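Local coordinates for proto-oncogene tyrosine-protein kinase receptor Ret (Danio rerio, PDB 7AMK) that acts as a receptor tyrosine kinase whose extracellular cadherin-like domains probably help to recognise GDNF together with the co-receptor GFR alpha 1, at residues I12-Q17 against L66-F71; V261-T266 against N277-T282. The protein carries 4 engineered substitutions. All coordinates share one frame; numbering follows the deposited sequence.

The two contacts lie in different cadherin-like domains, contact 1 in the first and contact 2 in the third, with about 37 Å between their nearest atoms. Contact 1 sits far from the centre of the elongated chain and is only partly buried: a tight turn following an edge strand meets the start of a short helix, held by two backbone hydrogen bonds and a valine-tryptophan contact next to a glycan. Contact 2, close to the centre of the chain, is buried. It joins strands of two different sheets, with carboxylate and amide oxygens gathered on calcium at one end and a light aliphatic touch at the other.

Contact 1: I12-Q17 against L66-F71; sequences IYVGQQ and LEWSDF. With NAG (2-acetamido-2-deoxy-beta-D-glucopyranose), chain C; FUC (alpha-L-fucopyranose), chain B.
A type II beta turn from Tyr13 to Gln16, following on edge strand 7-14, docks on Leu66, just before helix 68-72, and on Trp68, its first residue, in the first cadherin-like domain. Two backbone bonds fasten it. Gly15 N donates to Leu66 O at 2.8 Å from well above the carbonyl plane, whereas Leu66 N reaches Gln16 O almost straight on, at 3.0 Å. Gly15 has a positive phi of 84°, where a CB would collide with the carbonyl oxygen of Val14. Leu66 CD1 lies 3.4 Å from Tyr13 O and 3.8 Å from Ile12 CD1; the side chains of Leu66 and Ile12 cross at about a right angle.

Val14 makes the contact with Trp68. With CG1 anti to the backbone N (chi1 -178°), this methyl stands over the face of the Trp68 indole in a CH-pi contact, 3.8 Å from the centroid of the five-membered ring and 11° off its normal. NAG C6 lies over the opposite face, nearer the rim, so the indole is sandwiched between protein and sugar; the glycan is probably carried by neighbouring Asn115. Phe71 meets the same sugar edge-on, its CE1 3.6 Å from the acetamido methyl C8. An alanine at Trp68 would probably leave Val14 CG1 without its aromatic cover and open a gap between the turn and the glycan.

Asp70 OD2 accepts from Glu67 N at the N-cap and also pairs with Lys64. Backbone bonds thus fix the turn against the helix start, while apolar and CH-pi contacts carry the packing out to the carbohydrate.

Contact 2: V261-T266 against N277-T282; sequences VYDRDT and NKLVGT. With CA (calcium ion), chain N; CA (calcium ion), chain M.
Asp263 and Asn277 approach tip to tip with oxygen facing oxygen, OD2 of Asp263 lying 3.4 Å from OD1 of Asn277, because both bind the same calcium ion (chain N). Their carboxylate and amide planes stand 87° apart. Asn277 OD1 binds the metal at 2.3 Å, and Asp263 grips it with both oxygens, OD2 at 2.4 Å and OD1 at 2.6 Å. Asp263 CG lies anti to the backbone N (chi1 -166°), on the side of the ion, and its two oxygens close on the metal from there.

Asp265, whose side chain crosses that of Asn277 obliquely, bridges two metals, its OD2 bound to this calcium at 2.4 Å and its OD1 to the second (chain M). The pair Asp263 and Asp265 corresponds to the DXD motif of classical cadherin calcium sites, consistent with the cadherin-like fold, here at the end of strand 255-263 in the third cadherin-like domain. Asp230, the backbone O of Asn232 and Asp341 complete the first site; Glu142 and Glu196 help to bind the second, so Asp265 links it to the preceding domain. The cluster of negative groups is probably balanced largely by the calcium charge.

An Asx turn braces the motif from within: Asp265 N donates to the anti lone pair of Asp263 OD1 at 3.0 Å, so this oxygen serves metal and backbone together. On the other segment, Asn277 ND2 lies against Asp265 CB, 3.4 Å away, and is hydrogen-bonded to Thr267, which helps to keep the amide oxygen turned to the ion. Away from the metal the contact becomes apolar. Val261 CG1 and Leu279 CD1 touch at 4.1 Å between the two sheets of the domain, where both side chains also pack on Tyr317.

Contact 1: I12-Q17 against L66-F71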
loop_
_atom_site.group_PDB
_atom_site.type_symbol
_atom_site.label_atom_id
_atom_site.label_comp_id
_atom_site.label_asym_id
_atom_site.label_seq_id
_atom_site.Cartn_x
_atom_site.Cartn_y
_atom_site.Cartn_z
ATOM N N ILE A 12 22.605 -45.351 -35.964
ATOM C CA ILE A 12 22.976 -45.884 -37.264
ATOM C C ILE A 12 24.265 -46.666 -37.063
ATOM O O ILE A 12 25.078 -46.364 -36.180
ATOM C CB ILE A 12 23.147 -44.778 -38.344
ATOM C CG1 ILE A 12 24.147 -43.713 -37.894
ATOM C CG2 ILE A 12 21.804 -44.154 -38.712
ATOM C CD1 ILE A 12 24.391 -42.631 -38.944
ATOM N N TYR A 13 24.443 -47.684 -37.891
ATOM C CA TYR A 13 25.531 -48.625 -37.735
ATOM C C TYR A 13 26.365 -48.697 -39.001
ATOM O O TYR A 13 25.867 -48.452 -40.103
ATOM C CB TYR A 13 25.005 -50.029 -37.401
ATOM C CG TYR A 13 24.244 -50.068 -36.118
ATOM C CD1 TYR A 13 24.900 -50.318 -34.922
ATOM C CD2 TYR A 13 22.873 -49.856 -36.090
ATOM C CE1 TYR A 13 24.210 -50.358 -33.727
ATOM C CE2 TYR A 13 22.169 -49.896 -34.890
ATOM C CZ TYR A 13 22.853 -50.148 -33.717
ATOM O OH TYR A 13 22.194 -50.194 -32.515
ATOM N N VAL A 14 27.647 -49.046 -38.819
ATOM C CA VAL A 14 28.490 -49.468 -39.936
ATOM C C VAL A 14 27.825 -50.651 -40.627
ATOM O O VAL A 14 27.242 -51.532 -39.977
ATOM C CB VAL A 14 29.908 -49.823 -39.443
ATOM C CG1 VAL A 14 30.854 -50.218 -40.612
ATOM C CG2 VAL A 14 30.502 -48.661 -38.639
ATOM N N GLY A 15 27.891 -50.668 -41.959
ATOM C CA GLY A 15 27.277 -51.715 -42.743
ATOM C C GLY A 15 25.803 -51.520 -43.053
ATOM O O GLY A 15 25.284 -52.181 -43.957
ATOM N N GLN A 16 25.107 -50.649 -42.335
ATOM C CA GLN A 16 23.760 -50.287 -42.746
ATOM C C GLN A 16 23.752 -49.841 -44.201
ATOM O O GLN A 16 24.590 -49.037 -44.625
ATOM C CB GLN A 16 23.216 -49.181 -41.868
ATOM C CG GLN A 16 21.780 -49.383 -41.587
ATOM C CD GLN A 16 21.335 -48.655 -40.381
ATOM O OE1 GLN A 16 22.149 -48.165 -39.600
ATOM N NE2 GLN A 16 20.027 -48.554 -40.214
ATOM N N GLN A 17 22.759 -50.334 -44.945
ATOM C CA GLN A 17 22.747 -50.325 -46.403
ATOM C C GLN A 17 22.116 -49.059 -46.977
ATOM O O GLN A 17 21.158 -48.508 -46.427
ATOM C CB GLN A 17 21.984 -51.545 -46.933
ATOM C CG GLN A 17 22.565 -52.889 -46.535
ATOM C CD GLN A 17 21.965 -54.049 -47.324
ATOM O OE1 GLN A 17 22.391 -54.346 -48.445
ATOM N NE2 GLN A 17 20.970 -54.710 -46.737
ATOM N N LEU A 66 27.029 -47.291 -45.015
ATOM C CA LEU A 66 27.971 -46.760 -44.043
ATOM C C LEU A 66 29.175 -47.681 -43.869
ATOM O O LEU A 66 29.041 -48.906 -43.792
ATOM C CB LEU A 66 27.265 -46.557 -42.701
ATOM C CG LEU A 66 26.165 -45.505 -42.737
ATOM C CD1 LEU A 66 25.599 -45.326 -41.361
ATOM C CD2 LEU A 66 26.714 -44.176 -43.285
ATOM N N GLU A 67 30.359 -47.090 -43.776
ATOM C CA GLU A 67 31.580 -47.874 -43.693
ATOM C C GLU A 67 32.397 -47.455 -42.482
ATOM O O GLU A 67 32.166 -46.406 -41.885
ATOM C CB GLU A 67 32.389 -47.750 -44.979
ATOM C CG GLU A 67 31.980 -48.802 -45.991
ATOM C CD GLU A 67 31.827 -48.245 -47.378
ATOM O OE1 GLU A 67 32.024 -47.024 -47.549
ATOM O OE2 GLU A 67 31.512 -49.030 -48.297
ATOM N N TRP A 68 33.344 -48.315 -42.103
ATOM C CA TRP A 68 34.230 -47.993 -40.989
ATOM C C TRP A 68 34.846 -46.602 -41.135
ATOM O O TRP A 68 34.866 -45.821 -40.176
ATOM C CB TRP A 68 35.330 -49.044 -40.871
ATOM C CG TRP A 68 34.817 -50.398 -40.543
ATOM C CD1 TRP A 68 34.727 -51.470 -41.382
ATOM C CD2 TRP A 68 34.294 -50.826 -39.285
ATOM N NE1 TRP A 68 34.184 -52.545 -40.720
ATOM C CE2 TRP A 68 33.913 -52.177 -39.430
ATOM C CE3 TRP A 68 34.108 -50.198 -38.049
ATOM C CZ2 TRP A 68 33.357 -52.909 -38.385
ATOM C CZ3 TRP A 68 33.563 -50.925 -37.016
ATOM C CH2 TRP A 68 33.194 -52.268 -37.188
ATOM N N SER A 69 35.338 -46.270 -42.339
ATOM C CA SER A 69 35.991 -44.977 -42.547
ATOM C C SER A 69 35.029 -43.804 -42.364
ATOM O O SER A 69 35.453 -42.718 -41.952
ATOM C CB SER A 69 36.650 -44.926 -43.936
ATOM O OG SER A 69 35.717 -45.116 -44.993
ATOM N N ASP A 70 33.738 -43.995 -42.666
ATOM C CA ASP A 70 32.752 -42.952 -42.411
ATOM C C ASP A 70 32.727 -42.560 -40.942
ATOM O O ASP A 70 32.552 -41.381 -40.612
ATOM C CB ASP A 70 31.369 -43.421 -42.844
ATOM C CG ASP A 70 31.238 -43.513 -44.336
ATOM O OD1 ASP A 70 31.862 -42.679 -45.028
ATOM O OD2 ASP A 70 30.517 -44.412 -44.814
ATOM N N PHE A 71 32.854 -43.548 -40.045
ATOM C CA PHE A 71 32.838 -43.265 -38.612
ATOM C C PHE A 71 34.086 -42.498 -38.199
ATOM O O PHE A 71 34.004 -41.453 -37.544
ATOM C CB PHE A 71 32.733 -44.566 -37.809
ATOM C CG PHE A 71 32.925 -44.366 -36.336
ATOM C CD1 PHE A 71 34.186 -44.415 -35.779
ATOM C CD2 PHE A 71 31.836 -44.097 -35.504
ATOM C CE1 PHE A 71 34.373 -44.200 -34.417
ATOM C CE2 PHE A 71 32.022 -43.891 -34.149
ATOM C CZ PHE A 71 33.293 -43.945 -33.607
HETATM C C1 NAG C . 36.152 -48.286 -34.627
HETATM C C2 NAG C . 37.316 -48.029 -33.677
HETATM C C3 NAG C . 38.626 -48.487 -34.306
HETATM C C4 NAG C . 38.520 -49.911 -34.837
HETATM C C5 NAG C . 37.272 -50.078 -35.696
HETATM C C6 NAG C . 37.033 -51.512 -36.101
HETATM C C7 NAG C . 36.847 -46.114 -32.211
HETATM C C8 NAG C . 37.048 -44.642 -32.000
HETATM N N2 NAG C . 37.400 -46.623 -33.315
HETATM O O3 NAG C . 39.644 -48.402 -33.316
HETATM O O4 NAG C . 39.649 -50.191 -35.659
HETATM O O5 NAG C . 36.111 -49.654 -34.968
HETATM O O6 NAG C . 36.517 -52.257 -35.009
HETATM O O7 NAG C . 36.205 -46.808 -31.421
HETATM C C1 FUC B . 37.309 -53.446 -34.847
HETATM C C2 FUC B . 36.874 -54.130 -33.522
HETATM C C3 FUC B . 35.458 -54.680 -33.619
HETATM C C4 FUC B . 35.321 -55.608 -34.833
HETATM C C5 FUC B . 35.811 -54.887 -36.115
HETATM C C6 FUC B . 35.879 -55.787 -37.348
HETATM O O2 FUC B . 36.981 -53.262 -32.396
HETATM O O3 FUC B . 35.179 -55.446 -32.456
HETATM O O4 FUC B . 36.056 -56.800 -34.611
HETATM O O5 FUC B . 37.133 -54.312 -35.953
#

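Contact 2: V261-T266 against N277-T282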
loop_
_atom_site.group_PDB
_atom_site.type_symbol
_atom_site.label_atom_id
_atom_site.label_comp_id
_atom_site.label_asym_id
_atom_site.label_seq_id
_atom_site.Cartn_x
_atom_site.Cartn_y
_atom_site.Cartn_z
ATOM N N VAL A 261 -10.231 -8.450 -14.379
ATOM C CA VAL A 261 -10.699 -9.013 -15.636
ATOM C C VAL A 261 -10.108 -10.406 -15.750
ATOM O O VAL A 261 -8.936 -10.611 -15.423
ATOM C CB VAL A 261 -10.306 -8.122 -16.840
ATOM C CG1 VAL A 261 -10.420 -8.891 -18.155
ATOM C CG2 VAL A 261 -11.158 -6.843 -16.833
ATOM N N TYR A 262 -10.914 -11.357 -16.191
ATOM C CA TYR A 262 -10.516 -12.750 -16.242
ATOM C C TYR A 262 -10.500 -13.252 -17.675
ATOM O O TYR A 262 -11.298 -12.820 -18.514
ATOM C CB TYR A 262 -11.447 -13.633 -15.396
ATOM C CG TYR A 262 -11.572 -13.138 -13.972
ATOM C CD1 TYR A 262 -12.510 -12.161 -13.630
ATOM C CD2 TYR A 262 -10.739 -13.624 -12.970
ATOM C CE1 TYR A 262 -12.615 -11.698 -12.317
ATOM C CE2 TYR A 262 -10.832 -13.171 -11.679
ATOM C CZ TYR A 262 -11.765 -12.213 -11.343
ATOM O OH TYR A 262 -11.834 -11.782 -10.028
ATOM N N ASP A 263 -9.574 -14.168 -17.947
ATOM C CA ASP A 263 -9.451 -14.756 -19.279
ATOM C C ASP A 263 -9.042 -16.212 -19.098
ATOM O O ASP A 263 -8.024 -16.494 -18.458
ATOM C CB ASP A 263 -8.424 -13.980 -20.123
ATOM C CG ASP A 263 -8.489 -14.318 -21.604
ATOM O OD1 ASP A 263 -8.535 -15.505 -21.954
ATOM O OD2 ASP A 263 -8.485 -13.386 -22.426
ATOM N N ARG A 264 -9.839 -17.136 -19.638
ATOM C CA ARG A 264 -9.554 -18.552 -19.430
ATOM C C ARG A 264 -8.298 -19.020 -20.150
ATOM O O ARG A 264 -7.752 -20.073 -19.790
ATOM C CB ARG A 264 -10.752 -19.395 -19.858
ATOM C CG ARG A 264 -11.966 -19.105 -19.001
ATOM C CD ARG A 264 -13.121 -20.060 -19.267
ATOM N NE ARG A 264 -14.248 -19.737 -18.392
ATOM C CZ ARG A 264 -14.395 -20.171 -17.145
ATOM N NH1 ARG A 264 -13.516 -20.991 -16.587
ATOM N NH2 ARG A 264 -15.452 -19.769 -16.440
ATOM N N ASP A 265 -7.830 -18.272 -21.145
ATOM C CA ASP A 265 -6.593 -18.600 -21.836
ATOM C C ASP A 265 -5.373 -18.298 -20.958
ATOM O O ASP A 265 -5.401 -17.432 -20.079
ATOM C CB ASP A 265 -6.487 -17.818 -23.144
ATOM C CG ASP A 265 -7.632 -18.107 -24.087
ATOM O OD1 ASP A 265 -8.015 -19.289 -24.205
ATOM O OD2 ASP A 265 -8.172 -17.157 -24.702
ATOM N N THR A 266 -4.292 -19.027 -21.212
ATOM C CA THR A 266 -3.018 -18.824 -20.535
ATOM C C THR A 266 -2.218 -17.716 -21.204
ATOM O O THR A 266 -2.452 -17.345 -22.357
ATOM C CB THR A 266 -2.173 -20.113 -20.543
ATOM O OG1 THR A 266 -1.667 -20.336 -21.862
ATOM C CG2 THR A 266 -3.015 -21.305 -20.125
ATOM N N ASN A 277 -2.806 -13.481 -26.676
ATOM C CA ASN A 277 -3.633 -13.288 -25.493
ATOM C C ASN A 277 -3.275 -12.031 -24.736
ATOM O O ASN A 277 -3.693 -11.863 -23.597
ATOM C CB ASN A 277 -3.559 -14.473 -24.532
ATOM C CG ASN A 277 -4.840 -14.658 -23.791
ATOM O OD1 ASN A 277 -5.902 -14.536 -24.372
ATOM N ND2 ASN A 277 -4.759 -14.919 -22.494
ATOM N N LYS A 278 -2.495 -11.152 -25.338
ATOM C CA LYS A 278 -2.201 -9.873 -24.726
ATOM C C LYS A 278 -3.452 -9.004 -24.737
ATOM O O LYS A 278 -4.105 -8.847 -25.776
ATOM C CB LYS A 278 -1.060 -9.199 -25.483
ATOM C CG LYS A 278 -0.604 -7.875 -24.906
ATOM C CD LYS A 278 0.491 -7.294 -25.806
ATOM C CE LYS A 278 0.840 -5.863 -25.439
ATOM N NZ LYS A 278 1.821 -5.278 -26.414
ATOM N N LEU A 279 -3.783 -8.427 -23.583
ATOM C CA LEU A 279 -4.821 -7.402 -23.499
ATOM C C LEU A 279 -4.167 -6.021 -23.490
ATOM O O LEU A 279 -3.333 -5.736 -22.630
ATOM C CB LEU A 279 -5.685 -7.569 -22.244
ATOM C CG LEU A 279 -6.343 -8.922 -21.973
ATOM C CD1 LEU A 279 -7.198 -8.851 -20.683
ATOM C CD2 LEU A 279 -7.162 -9.298 -23.177
ATOM N N VAL A 280 -4.567 -5.165 -24.424
ATOM C CA VAL A 280 -4.125 -3.776 -24.491
ATOM C C VAL A 280 -5.301 -2.889 -24.104
ATOM O O VAL A 280 -6.420 -3.093 -24.588
ATOM C CB VAL A 280 -3.605 -3.404 -25.892
ATOM C CG1 VAL A 280 -2.588 -4.420 -26.384
ATOM C CG2 VAL A 280 -4.760 -3.276 -26.873
ATOM N N GLY A 281 -5.044 -1.910 -23.232
ATOM C CA GLY A 281 -6.063 -0.975 -22.780
ATOM C C GLY A 281 -5.928 0.399 -23.411
ATOM O O GLY A 281 -4.859 0.752 -23.921
ATOM N N THR A 282 -7.004 1.183 -23.403
ATOM C CA THR A 282 -6.956 2.539 -23.937
ATOM C C THR A 282 -7.896 3.424 -23.131
ATOM O O THR A 282 -9.086 3.120 -23.022
ATOM C CB THR A 282 -7.337 2.561 -25.418
ATOM O OG1 THR A 282 -8.625 1.958 -25.578
ATOM C CG2 THR A 282 -6.320 1.795 -26.240
HETATM CA CA CA N . -8.160 -14.785 -24.377
HETATM CA CA CA M . -7.416 -21.387 -25.164
#